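PDB 3ZTV: NAD nucleotidase from Haemophilus influenzae, which degrades NAD to adenosine and nicotinamide riboside, combining NAD pyrophosphatase with zinc-dependent 5'-nucleotidase activity. Local coordinates for residues 20-25 / 71-76; 211-216 / 249-254; 451-456 / 522-527. All blocks are in the same frame, centred on the assembly; numbering follows the deposited sequence.

Overall arrangement
Contact 1 and the helix of contact 2 belong to the calcineurin-like phosphoesterase region, with contact centres about 30 Å apart, whereas contact 3 belongs to the C-terminal 5'-nucleotidase domain, its centre about 33 Å from that of contact 1. Contact 1 is buried and joins two loops at the zinc site, two of whose ligands it supplies; polar groups carry it, with four direct hydrogen bonds. Contact 2 is only partly buried: the end of a helix meets a strand and the turn after it through apolar atoms and bridging waters, away from any site. Contact 3, buried again, sets a helix against a loop and the start of a second helix, mixing aromatic faces with a carboxylate, and reaches adenosine through Asp522.

Contact 1 of 3, residues 20-25 / 71-76; sequences DHHSYL and AITGTL. With ZN (zinc ion), chain C.
With CG of His22 anti to its own carbonyl carbon (chi1 -79°), the imidazole lies between the zinc ion and the carbonyl of Thr73; Thr75 instead turns OG1 between its backbone N and carbonyl carbon (chi1 77°), where the hydroxyl donates to Ser23 O at 2.8 Å. NE2 of His22 binds the zinc at 2.1 Å, and ND1 donates a hydrogen bond to Thr73 O at 2.9 Å, the oxygen lying in the ring plane. This second-shell carbonyl fixes the rotation of the ring and should make the imidazole a somewhat better donor to the metal. The loops are the metal-binding ones of the calcineurin-like phosphoesterase fold, each following one of two neighbouring parallel strands, 11-18 and 63-67: Asp20 and His22 come from one, and Asp70, next to Ala71, adds a ligand shared with the second zinc. A type I' turn from His21 to Tyr24 lets Ser23 N reach Ala71 O at 3.0 Å, while Ser23 OG accepts from Thr73 N at 3.1 Å and is also hydrogen-bonded to Asp86. Ala71 O sits over one face of His21, whose NE2 is hydrogen-bonded to Asp86. Glycine suits position 74: Gly74 CA lies 3.5 Å from His22 O, a CB would run into that oxygen, and the backbone angles disfavour one too. Beyond it, CG2 of Thr75 rests over a face of Tyr24, 3.8 Å from the ring centroid, in a CH-pi contact.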
loop_
_atom_site.group_PDB
_atom_site.type_symbol
_atom_site.label_atom_id
_atom_site.label_comp_id
_atom_site.label_asym_id
_atom_site.label_seq_id
_atom_site.Cartn_x
_atom_site.Cartn_y
_atom_site.Cartn_z
ATOM N N ASP A 20 4.184 14.794 -21.340
ATOM C CA ASP A 20 4.464 13.720 -22.294
ATOM C C ASP A 20 4.946 14.245 -23.648
ATOM O O ASP A 20 4.525 13.780 -24.717
ATOM C CB ASP A 20 3.239 12.818 -22.469
ATOM C CG ASP A 20 2.907 12.047 -21.204
ATOM O OD1 ASP A 20 3.489 10.954 -20.979
ATOM O OD2 ASP A 20 2.070 12.530 -20.414
ATOM N N HIS A 21 5.831 15.226 -23.616
ATOM C CA HIS A 21 6.371 15.699 -24.890
ATOM C C HIS A 21 7.301 14.689 -25.582
ATOM O O HIS A 21 7.442 14.735 -26.805
ATOM C CB HIS A 21 6.937 17.142 -24.826
ATOM C CG HIS A 21 8.373 17.262 -24.410
ATOM N ND1 HIS A 21 8.755 17.509 -23.105
ATOM C CD2 HIS A 21 9.513 17.273 -25.146
ATOM C CE1 HIS A 21 10.071 17.619 -23.051
ATOM N NE2 HIS A 21 10.552 17.490 -24.276
ATOM N N HIS A 22 7.876 13.766 -24.816
ATOM C CA HIS A 22 8.602 12.621 -25.394
ATOM C C HIS A 22 9.627 13.034 -26.462
ATOM O O HIS A 22 9.711 12.428 -27.533
ATOM C CB HIS A 22 7.611 11.608 -25.964
ATOM C CG HIS A 22 6.966 10.738 -24.925
ATOM N ND1 HIS A 22 7.607 9.671 -24.334
ATOM C CD2 HIS A 22 5.714 10.754 -24.404
ATOM C CE1 HIS A 22 6.792 9.087 -23.470
ATOM N NE2 HIS A 22 5.627 9.715 -23.509
ATOM N N SER A 23 10.365 14.097 -26.173
ATOM C CA SER A 23 11.440 14.549 -27.050
ATOM C C SER A 23 10.976 15.037 -28.422
ATOM O O SER A 23 11.787 15.108 -29.361
ATOM C CB SER A 23 12.532 13.471 -27.180
ATOM O OG SER A 23 13.096 13.170 -25.915
ATOM N N TYR A 24 9.692 15.395 -28.540
ATOM C CA TYR A 24 9.173 15.973 -29.784
ATOM C C TYR A 24 9.493 17.462 -29.828
ATOM O O TYR A 24 8.646 18.315 -29.511
ATOM C CB TYR A 24 7.665 15.740 -29.933
ATOM C CG TYR A 24 7.330 14.384 -30.496
ATOM C CD1 TYR A 24 7.507 13.228 -29.743
ATOM C CD2 TYR A 24 6.851 14.251 -31.796
ATOM C CE1 TYR A 24 7.207 11.979 -30.262
ATOM C CE2 TYR A 24 6.549 13.007 -32.327
ATOM C CZ TYR A 24 6.727 11.876 -31.551
ATOM O OH TYR A 24 6.420 10.648 -32.091
ATOM N N LEU A 25 10.717 17.786 -30.224
ATOM C CA LEU A 25 11.114 19.186 -30.299
ATOM C C LEU A 25 10.536 19.886 -31.525
ATOM O O LEU A 25 10.279 21.091 -31.498
ATOM C CB LEU A 25 12.639 19.325 -30.295
ATOM C CG LEU A 25 13.293 19.488 -28.919
ATOM C CD1 LEU A 25 12.902 18.376 -27.958
ATOM C CD2 LEU A 25 14.806 19.582 -29.052
ATOM N N ALA A 71 9.290 13.912 -20.260
ATOM C CA ALA A 71 10.019 14.840 -21.094
ATOM C C ALA A 71 10.825 14.080 -22.138
ATOM O O ALA A 71 10.941 14.538 -23.273
ATOM C CB ALA A 71 10.937 15.689 -20.236
ATOM N N ILE A 72 11.377 12.926 -21.758
ATOM C CA ILE A 72 12.351 12.235 -22.612
ATOM C C ILE A 72 11.874 10.923 -23.220
ATOM O O ILE A 72 10.989 10.256 -22.672
ATOM C CB ILE A 72 13.695 11.992 -21.875
ATOM C CG1 ILE A 72 13.499 11.167 -20.596
ATOM C CG2 ILE A 72 14.391 13.320 -21.601
ATOM C CD1 ILE A 72 14.816 10.629 -20.046
ATOM N N THR A 73 12.493 10.591 -24.359
ATOM C CA THR A 73 12.333 9.361 -25.149
ATOM C C THR A 73 11.181 9.478 -26.123
ATOM O O THR A 73 10.082 9.910 -25.759
ATOM C CB THR A 73 12.226 8.033 -24.331
ATOM O OG1 THR A 73 10.892 7.850 -23.835
ATOM C CG2 THR A 73 13.239 7.990 -23.199
ATOM N N GLY A 74 11.444 9.117 -27.375
ATOM C CA GLY A 74 10.426 9.095 -28.406
ATOM C C GLY A 74 10.926 9.535 -29.772
ATOM O O GLY A 74 10.263 9.265 -30.770
ATOM N N THR A 75 12.066 10.228 -29.808
ATOM C CA THR A 75 12.675 10.671 -31.069
ATOM C C THR A 75 14.194 10.673 -30.922
ATOM O O THR A 75 14.727 10.503 -29.822
ATOM C CB THR A 75 12.277 12.111 -31.445
ATOM O OG1 THR A 75 13.038 13.017 -30.645
ATOM C CG2 THR A 75 10.769 12.363 -31.264
ATOM N N LEU A 76 14.898 10.898 -32.034
ATOM C CA LEU A 76 16.359 10.987 -31.999
ATOM C C LEU A 76 16.864 12.185 -31.193
ATOM O O LEU A 76 18.041 12.248 -30.843
ATOM C CB LEU A 76 16.960 11.014 -33.414
ATOM C CG LEU A 76 16.917 9.701 -34.201
ATOM C CD1 LEU A 76 17.463 9.931 -35.603
ATOM C CD2 LEU A 76 17.717 8.622 -33.496
HETATM ZN ZN ZN C . 4.120 9.397 -22.062
HETATM O O HOH W 1 7.562 8.583 -30.780
HETATM O O HOH W 2 3.492 7.781 -20.941
#

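Contact 2 of 3, residues 211-216 / 249-254; sequences EIAQKV and LEFKNP
Gln214 and Asn253 bring the two backbones closest, their CA atoms 4.6 Å apart, where the last turn of helix 211-215 runs beside strand 249-252 with axes 7.4 Å apart and 30° from parallel. No direct hydrogen bond joins the segments. Ala213 O, buried here without a conventional partner in the model, receives a CA-H...O contact from Asn253 CA at 3.4 Å. Water 3 links Gln214 O to Lys252 O, donating a hydrogen bond to each carbonyl, and water 4 donates to Val216 O while accepting from Asn253 ND2. OD1 of the same amide is held by Glu257 N, so the amide braces its own turn through OD1 and meets the end of the helix only through water. Phe251 carries the apolar part: with CG anti to its carbonyl carbon (chi1 -58°), the ring stands against the helix, CD2 3.9 Å from Ala213 CB. Alanine's small CB lets the strand come near, and CG of the solvent-exposed Gln214 lies 3.8 Å from Phe251 CD1. Pro254 lays CD 3.3 Å from Gln214 O at the end of the helix, and also packs on Lys175 of the second subunit. Helix 206-215 is the crossover of a beta-alpha-beta unit between parallel strands 198-203 and 221-224; its C-terminal end packs over strand 249-252, at the edge of the same mixed sheet within this chain, and over its neighbour 258-263, as in the layered alpha/beta fold of calcineurin-like phosphoesterases.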
loop_
_atom_site.group_PDB
_atom_site.type_symbol
_atom_site.label_atom_id
_atom_site.label_comp_id
_atom_site.label_asym_id
_atom_site.label_seq_id
_atom_site.Cartn_x
_atom_site.Cartn_y
_atom_site.Cartn_z
ATOM N N GLU A 211 -9.235 8.131 -9.841
ATOM C CA GLU A 211 -9.418 7.409 -8.590
ATOM C C GLU A 211 -8.986 8.251 -7.381
ATOM O O GLU A 211 -9.694 8.308 -6.364
ATOM C CB GLU A 211 -8.652 6.081 -8.624
ATOM C CG GLU A 211 -8.977 5.129 -7.487
ATOM C CD GLU A 211 -8.165 3.847 -7.532
ATOM O OE1 GLU A 211 -7.184 3.775 -8.304
ATOM O OE2 GLU A 211 -8.505 2.908 -6.783
ATOM N N ILE A 212 -7.828 8.899 -7.473
ATOM C CA ILE A 212 -7.363 9.765 -6.402
ATOM C C ILE A 212 -8.380 10.877 -6.107
ATOM O O ILE A 212 -8.701 11.152 -4.934
ATOM C CB ILE A 212 -5.965 10.349 -6.729
ATOM C CG1 ILE A 212 -4.904 9.243 -6.702
ATOM C CG2 ILE A 212 -5.600 11.470 -5.777
ATOM C CD1 ILE A 212 -3.527 9.671 -7.227
ATOM N N ALA A 213 -8.902 11.498 -7.165
ATOM C CA ALA A 213 -9.882 12.572 -7.000
ATOM C C ALA A 213 -11.089 12.116 -6.183
ATOM O O ALA A 213 -11.627 12.879 -5.382
ATOM C CB ALA A 213 -10.329 13.098 -8.350
ATOM N N GLN A 214 -11.492 10.859 -6.362
ATOM C CA GLN A 214 -12.703 10.350 -5.714
ATOM C C GLN A 214 -12.453 9.695 -4.363
ATOM O O GLN A 214 -13.393 9.515 -3.579
ATOM C CB GLN A 214 -13.419 9.375 -6.641
ATOM C CG GLN A 214 -13.946 10.035 -7.902
ATOM C CD GLN A 214 -14.523 9.035 -8.873
ATOM O OE1 GLN A 214 -13.789 8.391 -9.620
ATOM N NE2 GLN A 214 -15.842 8.893 -8.867
ATOM N N LYS A 215 -11.199 9.354 -4.080
ATOM C CA LYS A 215 -10.863 8.583 -2.880
ATOM C C LYS A 215 -9.999 9.319 -1.871
ATOM O O LYS A 215 -9.834 8.857 -0.745
ATOM C CB LYS A 215 -10.182 7.266 -3.259
ATOM C CG LYS A 215 -11.090 6.290 -3.979
ATOM C CD LYS A 215 -10.430 4.939 -4.196
ATOM C CE LYS A 215 -11.406 3.954 -4.824
ATOM N NZ LYS A 215 -10.766 2.640 -5.120
ATOM N N VAL A 216 -9.432 10.452 -2.265
ATOM C CA VAL A 216 -8.468 11.169 -1.442
ATOM C C VAL A 216 -8.973 12.586 -1.180
ATOM O O VAL A 216 -9.465 13.248 -2.096
ATOM C CB VAL A 216 -7.081 11.217 -2.145
ATOM C CG1 VAL A 216 -6.116 12.139 -1.422
ATOM C CG2 VAL A 216 -6.495 9.810 -2.287
ATOM N N LEU A 249 -12.079 17.598 -16.193
ATOM C CA LEU A 249 -13.041 16.780 -15.467
ATOM C C LEU A 249 -13.211 17.304 -14.043
ATOM O O LEU A 249 -12.301 17.924 -13.488
ATOM C CB LEU A 249 -12.568 15.327 -15.406
ATOM C CG LEU A 249 -12.603 14.566 -16.730
ATOM C CD1 LEU A 249 -11.969 13.192 -16.544
ATOM C CD2 LEU A 249 -14.039 14.458 -17.236
ATOM N N GLU A 250 -14.385 17.056 -13.469
ATOM C CA GLU A 250 -14.692 17.477 -12.101
ATOM C C GLU A 250 -15.312 16.335 -11.308
ATOM O O GLU A 250 -16.205 15.654 -11.799
ATOM C CB GLU A 250 -15.661 18.671 -12.095
ATOM C CG GLU A 250 -16.012 19.153 -10.692
ATOM C CD GLU A 250 -17.010 20.303 -10.660
ATOM O OE1 GLU A 250 -17.258 20.948 -11.702
ATOM O OE2 GLU A 250 -17.541 20.565 -9.560
ATOM N N PHE A 251 -14.835 16.147 -10.080
ATOM C CA PHE A 251 -15.340 15.136 -9.160
ATOM C C PHE A 251 -15.607 15.755 -7.798
ATOM O O PHE A 251 -15.284 16.919 -7.570
ATOM C CB PHE A 251 -14.322 13.989 -9.040
ATOM C CG PHE A 251 -14.013 13.343 -10.355
ATOM C CD1 PHE A 251 -14.818 12.329 -10.840
ATOM C CD2 PHE A 251 -12.947 13.784 -11.135
ATOM C CE1 PHE A 251 -14.566 11.755 -12.075
ATOM C CE2 PHE A 251 -12.697 13.216 -12.375
ATOM C CZ PHE A 251 -13.504 12.199 -12.843
ATOM N N LYS A 252 -16.222 14.974 -6.913
ATOM C CA LYS A 252 -16.241 15.276 -5.484
ATOM C C LYS A 252 -15.360 14.273 -4.748
ATOM O O LYS A 252 -15.420 13.066 -5.019
ATOM C CB LYS A 252 -17.662 15.174 -4.913
ATOM C CG LYS A 252 -18.542 16.403 -5.094
ATOM C CD LYS A 252 -19.894 16.203 -4.388
ATOM C CE LYS A 252 -20.818 17.403 -4.550
ATOM N NZ LYS A 252 -20.337 18.591 -3.799
ATOM N N ASN A 253 -14.556 14.759 -3.817
ATOM C CA ASN A 253 -13.801 13.857 -2.966
ATOM C C ASN A 253 -14.705 13.335 -1.834
ATOM O O ASN A 253 -15.873 13.744 -1.737
ATOM C CB ASN A 253 -12.503 14.522 -2.480
ATOM C CG ASN A 253 -12.734 15.691 -1.526
ATOM O OD1 ASN A 253 -13.814 15.837 -0.939
ATOM N ND2 ASN A 253 -11.709 16.524 -1.357
ATOM N N PRO A 254 -14.203 12.416 -0.990
ATOM C CA PRO A 254 -15.071 11.851 0.053
ATOM C C PRO A 254 -15.653 12.917 0.982
ATOM O O PRO A 254 -16.754 12.722 1.525
ATOM C CB PRO A 254 -14.133 10.898 0.799
ATOM C CG PRO A 254 -13.167 10.437 -0.293
ATOM C CD PRO A 254 -12.932 11.681 -1.120
HETATM O O HOH W 3 -15.819 10.589 -3.967
HETATM O O HOH W 4 -9.217 15.852 -2.742
#

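Contact 3 of 3, residues 451-456 / 522-527. With ADN (adenosine), chain D.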
loop_
_atom_site.group_PDB
_atom_site.type_symbol
_atom_site.label_atom_id
_atom_site.label_comp_id
_atom_site.label_asym_id
_atom_site.label_seq_id
_atom_site.Cartn_x
_atom_site.Cartn_y
_atom_site.Cartn_z
ATOM N N GLU A 451 -2.678 -18.548 -35.515
ATOM C CA GLU A 451 -3.581 -19.146 -36.496
ATOM C C GLU A 451 -4.261 -18.056 -37.335
ATOM O O GLU A 451 -4.368 -18.169 -38.563
ATOM C CB GLU A 451 -4.624 -20.036 -35.810
ATOM C CG GLU A 451 -4.063 -21.267 -35.076
ATOM C CD GLU A 451 -3.779 -22.462 -35.988
ATOM O OE1 GLU A 451 -4.097 -22.404 -37.197
ATOM O OE2 GLU A 451 -3.250 -23.477 -35.471
ATOM N N ASP A 452 -4.723 -17.001 -36.669
ATOM C CA ASP A 452 -5.365 -15.881 -37.359
ATOM C C ASP A 452 -4.431 -15.274 -38.402
ATOM O O ASP A 452 -4.817 -15.054 -39.558
ATOM C CB ASP A 452 -5.757 -14.776 -36.368
ATOM C CG ASP A 452 -6.783 -15.225 -35.332
ATOM O OD1 ASP A 452 -7.531 -16.196 -35.570
ATOM O OD2 ASP A 452 -6.855 -14.574 -34.266
ATOM N N ALA A 453 -3.203 -14.988 -37.983
ATOM C CA ALA A 453 -2.247 -14.320 -38.855
ATOM C C ALA A 453 -1.903 -15.167 -40.077
ATOM O O ALA A 453 -1.862 -14.658 -41.200
ATOM C CB ALA A 453 -1.001 -13.945 -38.081
ATOM N N MET A 454 -1.662 -16.458 -39.863
ATOM C CA MET A 454 -1.385 -17.374 -40.972
ATOM C C MET A 454 -2.559 -17.479 -41.945
ATOM O O MET A 454 -2.363 -17.520 -43.166
ATOM C CB MET A 454 -0.994 -18.764 -40.457
ATOM C CG MET A 454 0.394 -18.812 -39.848
ATOM S SD MET A 454 0.946 -20.498 -39.495
ATOM C CE MET A 454 -0.097 -20.901 -38.090
ATOM N N GLN A 455 -3.775 -17.524 -41.411
ATOM C CA GLN A 455 -4.966 -17.580 -42.258
ATOM C C GLN A 455 -5.075 -16.358 -43.179
ATOM O O GLN A 455 -5.404 -16.487 -44.363
ATOM C CB GLN A 455 -6.226 -17.730 -41.404
ATOM C CG GLN A 455 -7.539 -17.602 -42.176
ATOM C CD GLN A 455 -7.781 -18.740 -43.158
ATOM O OE1 GLN A 455 -7.137 -19.787 -43.092
ATOM N NE2 GLN A 455 -8.724 -18.537 -44.075
ATOM N N PHE A 456 -4.805 -15.174 -42.639
ATOM C CA PHE A 456 -4.848 -13.944 -43.431
ATOM C C PHE A 456 -3.731 -13.955 -44.474
ATOM O O PHE A 456 -3.951 -13.615 -45.635
ATOM C CB PHE A 456 -4.730 -12.714 -42.519
ATOM C CG PHE A 456 -5.187 -11.422 -43.159
ATOM C CD1 PHE A 456 -6.533 -11.108 -43.229
ATOM C CD2 PHE A 456 -4.268 -10.512 -43.653
ATOM C CE1 PHE A 456 -6.956 -9.917 -43.801
ATOM C CE2 PHE A 456 -4.688 -9.321 -44.226
ATOM C CZ PHE A 456 -6.032 -9.029 -44.296
ATOM N N ASP A 522 -4.244 -6.465 -40.346
ATOM C CA ASP A 522 -3.610 -7.619 -40.986
ATOM C C ASP A 522 -4.216 -8.951 -40.532
ATOM O O ASP A 522 -3.534 -9.976 -40.497
ATOM C CB ASP A 522 -2.096 -7.609 -40.751
ATOM C CG ASP A 522 -1.304 -7.361 -42.030
ATOM O OD1 ASP A 522 -1.920 -6.986 -43.055
ATOM O OD2 ASP A 522 -0.068 -7.533 -42.019
ATOM N N GLY A 523 -5.495 -8.929 -40.175
ATOM C CA GLY A 523 -6.203 -10.145 -39.812
ATOM C C GLY A 523 -5.865 -10.744 -38.457
ATOM O O GLY A 523 -6.224 -11.887 -38.179
ATOM N N TYR A 524 -5.183 -9.979 -37.606
ATOM C CA TYR A 524 -4.859 -10.434 -36.259
ATOM C C TYR A 524 -6.102 -10.336 -35.366
ATOM O O TYR A 524 -6.144 -9.567 -34.401
ATOM C CB TYR A 524 -3.681 -9.631 -35.693
ATOM C CG TYR A 524 -2.324 -10.065 -36.229
ATOM C CD1 TYR A 524 -2.013 -9.953 -37.584
ATOM C CD2 TYR A 524 -1.354 -10.581 -35.378
ATOM C CE1 TYR A 524 -0.770 -10.347 -38.068
ATOM C CE2 TYR A 524 -0.117 -10.977 -35.849
ATOM C CZ TYR A 524 0.167 -10.866 -37.191
ATOM O OH TYR A 524 1.398 -11.264 -37.648
ATOM N N LYS A 525 -7.110 -11.139 -35.696
ATOM C CA LYS A 525 -8.422 -11.070 -35.051
ATOM C C LYS A 525 -8.353 -11.117 -33.529
ATOM O O LYS A 525 -9.015 -10.328 -32.846
ATOM C CB LYS A 525 -9.345 -12.181 -35.573
ATOM C CG LYS A 525 -9.726 -12.026 -37.038
ATOM C CD LYS A 525 -10.674 -13.126 -37.495
ATOM C CE LYS A 525 -11.009 -12.985 -38.974
ATOM N NZ LYS A 525 -11.724 -14.179 -39.500
ATOM N N THR A 526 -7.556 -12.034 -32.994
ATOM C CA THR A 526 -7.461 -12.203 -31.551
ATOM C C THR A 526 -7.006 -10.920 -30.849
ATOM O O THR A 526 -7.573 -10.548 -29.821
ATOM C CB THR A 526 -6.564 -13.407 -31.165
ATOM O OG1 THR A 526 -7.221 -14.631 -31.530
ATOM C CG2 THR A 526 -6.288 -13.419 -29.678
ATOM N N PHE A 527 -5.993 -10.243 -31.388
ATOM C CA PHE A 527 -5.554 -8.971 -30.807
ATOM C C PHE A 527 -6.679 -7.935 -30.871
ATOM O O PHE A 527 -6.863 -7.144 -29.945
ATOM C CB PHE A 527 -4.319 -8.413 -31.525
ATOM C CG PHE A 527 -3.024 -9.118 -31.186
ATOM C CD1 PHE A 527 -2.864 -9.816 -29.998
ATOM C CD2 PHE A 527 -1.952 -9.050 -32.064
ATOM C CE1 PHE A 527 -1.657 -10.447 -29.704
ATOM C CE2 PHE A 527 -0.751 -9.672 -31.777
ATOM C CZ PHE A 527 -0.601 -10.371 -30.597
HETATM O "O5'" ADN D . 1.294 -3.088 -47.967
HETATM C "C5'" ADN D . 0.386 -3.380 -46.903
HETATM C "C4'" ADN D . 1.073 -4.314 -45.914
HETATM O "O4'" ADN D . 2.138 -3.630 -45.248
HETATM C "C3'" ADN D . 0.145 -4.808 -44.822
HETATM O "O3'" ADN D . -0.500 -6.028 -45.200
HETATM C "C2'" ADN D . 1.080 -5.017 -43.645
HETATM O "O2'" ADN D . 1.653 -6.330 -43.671
HETATM C "C1'" ADN D . 2.190 -4.008 -43.872
HETATM N N9 ADN D . 1.951 -2.818 -43.026
HETATM C C8 ADN D . 1.275 -1.699 -43.357
HETATM N N7 ADN D . 1.266 -0.817 -42.319
HETATM C C5 ADN D . 1.946 -1.383 -41.297
HETATM C C6 ADN D . 2.331 -1.019 -39.915
HETATM N N6 ADN D . 1.980 0.163 -39.358
HETATM N N1 ADN D . 3.050 -1.914 -39.209
HETATM C C2 ADN D . 3.423 -3.101 -39.720
HETATM N N3 ADN D . 3.111 -3.498 -40.963
HETATM C C4 ADN D . 2.396 -2.693 -41.780
HETATM O O HOH W 5 -7.295 -13.868 -39.766
#
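Phe456 carries a peptide group, not another side chain, against its ring: the link from Asp522 to Gly523 lies over one face, with Gly523 N above the ring centre and Asp522 C nearer the rim. Gly523 CA adds a CH-pi contact, 4.0 Å from the ring centroid. Both residues of this peptide have positive phi, and glycine suits the second because a CB would run into Phe456 CG. With CG anti to its backbone N (chi1 -162°), the phenylalanine extends from helix 443-460 over the loop. Beyond the ring, the Asp522 carboxylate grips the ribose of adenosine with both oxygens, OD1 accepting from O3' at 2.7 Å and OD2 from O2' at 2.7 Å. This is the nucleoside pocket of the C-terminal 5'-nucleotidase domain, where Asn408, Asn434 and Ser462 also hold the ligand; the Phe456 face thus backs the very peptide that presents the ribose-binding aspartate. Tyr524, centre of an inverse gamma turn and N-cap residue of helix 525-530, turns a ring face to Ala453, whose CB stands 3.7 Å from the ring centroid; the tyrosine hydroxyl is hydrogen-bonded to Ala465 O. Asp452 fastens the start of that helix with one oxygen: OD2 takes the Thr526 hydroxyl OG1 on its syn side at 2.8 Å and Thr526 N on its anti side at 2.9 Å. A carboxylate is apt there, since the positive end of a helix dipole would probably stabilise its charge. OD1 is hydrogen-bonded to Gln448, and water 5 donates to both Asp452 O and Gly523 O.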